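Local structure of hypothetical protein (Clostridium sporogenes ATCC 15579, 4QRK) at residues L126-G129 / K134-L137. The protein is of unknown function but is a right-handed beta-helix protein with a putative role in cell adhesion. Residues are numbered along the deposited sequence; the frame is centred on the assembly and turned at random.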
ATOM      1  N   LEU A 126      -0.753  -5.602  -5.201  1.00 24.54           N
ATOM      2  CA  LEU A 126      -0.377  -4.916  -3.977  1.00 26.37           C
ATOM      3  C   LEU A 126      -0.253  -5.941  -2.879  1.00 20.78           C
ATOM      4  O   LEU A 126      -1.153  -6.755  -2.700  1.00 23.04           O
ATOM      5  CB  LEU A 126      -1.446  -3.935  -3.570  1.00 25.55           C
ATOM      6  CG  LEU A 126      -1.222  -3.196  -2.248  1.00 29.75           C
ATOM      7  CD1 LEU A 126      -0.027  -2.249  -2.329  1.00 27.31           C
ATOM      8  CD2 LEU A 126      -2.488  -2.426  -1.852  1.00 35.00           C
ATOM      9  N   ASN A 127       0.897  -5.936  -2.216  1.00 25.91           N
ATOM     10  CA  ASN A 127       1.150  -6.741  -1.042  1.00 23.65           C
ATOM     11  C   ASN A 127       1.595  -5.843   0.086  1.00 27.09           C
ATOM     12  O   ASN A 127       2.592  -5.116  -0.045  1.00 29.57           O
ATOM     13  CB  ASN A 127       2.249  -7.779  -1.318  1.00 24.31           C
ATOM     14  CG  ASN A 127       1.744  -8.909  -2.171  1.00 35.87           C
ATOM     15  OD1 ASN A 127       1.076  -9.817  -1.678  1.00 33.13           O
ATOM     16  ND2 ASN A 127       1.990  -8.824  -3.469  1.00 34.98           N
ATOM     17  N   VAL A 128       0.868  -5.890   1.196  1.00 23.05           N
ATOM     18  CA  VAL A 128       1.181  -5.047   2.355  1.00 20.48           C
ATOM     19  C   VAL A 128       1.322  -5.905   3.576  1.00 29.56           C
ATOM     20  O   VAL A 128       0.418  -6.681   3.869  1.00 27.92           O
ATOM     21  CB  VAL A 128       0.015  -4.065   2.629  1.00 34.43           C
ATOM     22  CG1 VAL A 128       0.259  -3.256   3.868  1.00 36.52           C
ATOM     23  CG2 VAL A 128      -0.154  -3.121   1.463  1.00 30.57           C
ATOM     24  N   GLY A 129       2.443  -5.789   4.287  1.00 22.94           N
ATOM     25  CA  GLY A 129       2.512  -6.272   5.658  1.00 24.17           C
ATOM     26  C   GLY A 129       2.671  -5.121   6.647  1.00 31.32           C
ATOM     27  O   GLY A 129       3.488  -4.236   6.431  1.00 29.11           O
ATOM     28  N   LYS A 134      -1.861   1.344  11.329  1.00 26.16           N
ATOM     29  CA  LYS A 134      -3.075   1.469  10.530  1.00 23.75           C
ATOM     30  C   LYS A 134      -2.736   1.482   9.070  1.00 28.56           C
ATOM     31  O   LYS A 134      -1.734   2.077   8.636  1.00 26.77           O
ATOM     32  CB  LYS A 134      -3.778   2.795  10.772  1.00 30.10           C
ATOM     33  CG  LYS A 134      -4.260   3.121  12.145  1.00 44.83           C
ATOM     34  CD  LYS A 134      -5.128   4.415  12.061  1.00 44.94           C
ATOM     35  CE  LYS A 134      -6.536   4.119  11.467  1.00 80.50           C
ATOM     36  NZ  LYS A 134      -7.254   5.306  10.899  1.00 76.07           N
ATOM     37  N   VAL A 135      -3.638   0.889   8.311  1.00 22.90           N
ATOM     38  CA  VAL A 135      -3.598   0.902   6.865  1.00 25.32           C
ATOM     39  C   VAL A 135      -4.915   1.502   6.356  1.00 31.63           C
ATOM     40  O   VAL A 135      -5.994   1.054   6.755  1.00 35.36           O
ATOM     41  CB  VAL A 135      -3.495  -0.516   6.302  1.00 28.95           C
ATOM     42  CG1 VAL A 135      -3.638  -0.512   4.792  1.00 36.54           C
ATOM     43  CG2 VAL A 135      -2.196  -1.149   6.690  1.00 33.28           C
ATOM     44  N   ASP A 136      -4.831   2.507   5.492  1.00 25.92           N
ATOM     45  CA  ASP A 136      -6.038   3.086   4.827  1.00 25.26           C
ATOM     46  C   ASP A 136      -5.741   3.197   3.355  1.00 24.10           C
ATOM     47  O   ASP A 136      -4.822   3.943   2.958  1.00 27.82           O
ATOM     48  CB  ASP A 136      -6.397   4.484   5.369  1.00 26.23           C
ATOM     49  CG  ASP A 136      -6.863   4.466   6.813  1.00 42.83           C
ATOM     50  OD1 ASP A 136      -6.007   4.488   7.727  1.00 45.78           O
ATOM     51  OD2 ASP A 136      -8.094   4.475   7.035  1.00 53.77           O
ATOM     52  N   LEU A 137      -6.486   2.458   2.534  1.00 21.73           N
ATOM     53  CA  LEU A 137      -6.176   2.301   1.132  1.00 22.94           C
ATOM     54  C   LEU A 137      -7.376   2.530   0.277  1.00 20.87           C
ATOM     55  O   LEU A 137      -8.446   1.921   0.517  1.00 28.64           O
ATOM     56  CB  LEU A 137      -5.749   0.864   0.835  1.00 22.25           C
ATOM     57  CG  LEU A 137      -4.434   0.290   1.264  1.00 48.62           C
ATOM     58  CD1 LEU A 137      -4.438  -1.192   0.944  1.00 52.99           C
ATOM     59  CD2 LEU A 137      -3.365   1.017   0.492  1.00 50.73           C
TER
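Val128 faces Val135, and Leu126 faces Leu137, across the interior of a right-handed beta-helix. Residues 126-129 belong to a strand of one sheet and 134-137 to a strand of the sheet opposite; they run antiparallel and are joined by a short turn. No hydrogen bond crosses between them: the nearest CA atoms, those of Val128 and Val135, stand 8.9 Å apart, and what contact there is runs between side-chain methyl groups.

Along 134-137, Lys134 points outward, and its NZ forms a salt bridge with OD1 of Asp136 at 3.5 Å, on the outer surface of the same strand. Between these two charges Val135 turns inward. Its CG2 approaches CG1 of Val128 at 4.3 Å, a loose van der Waals contact, and both valines also lie against Phe114 of the adjoining strand 113-117. The side chain of Val128 is about 11 Å from a bound calcium ion, too far to be a ligand. After Asp136, whose side chain points outward and touches Thr159 of strand 157-162, the strand brings Leu137 back into the core. Here Phe114 and Ala116 on one neighbouring strand and Ile151 on the other sheet add to the apolar surroundings.

Leu126 approaches from the other sheet with CG anti to its own backbone N (chi1 176°), whereas Leu137 holds CG anti to its carbonyl carbon (chi1 -72°). With these torsions the two side chains are directed toward each other and meet tip to tip, the closer of the two contacts, with CD1 of Leu137 lying 3.6 Å from CD2 of Leu126.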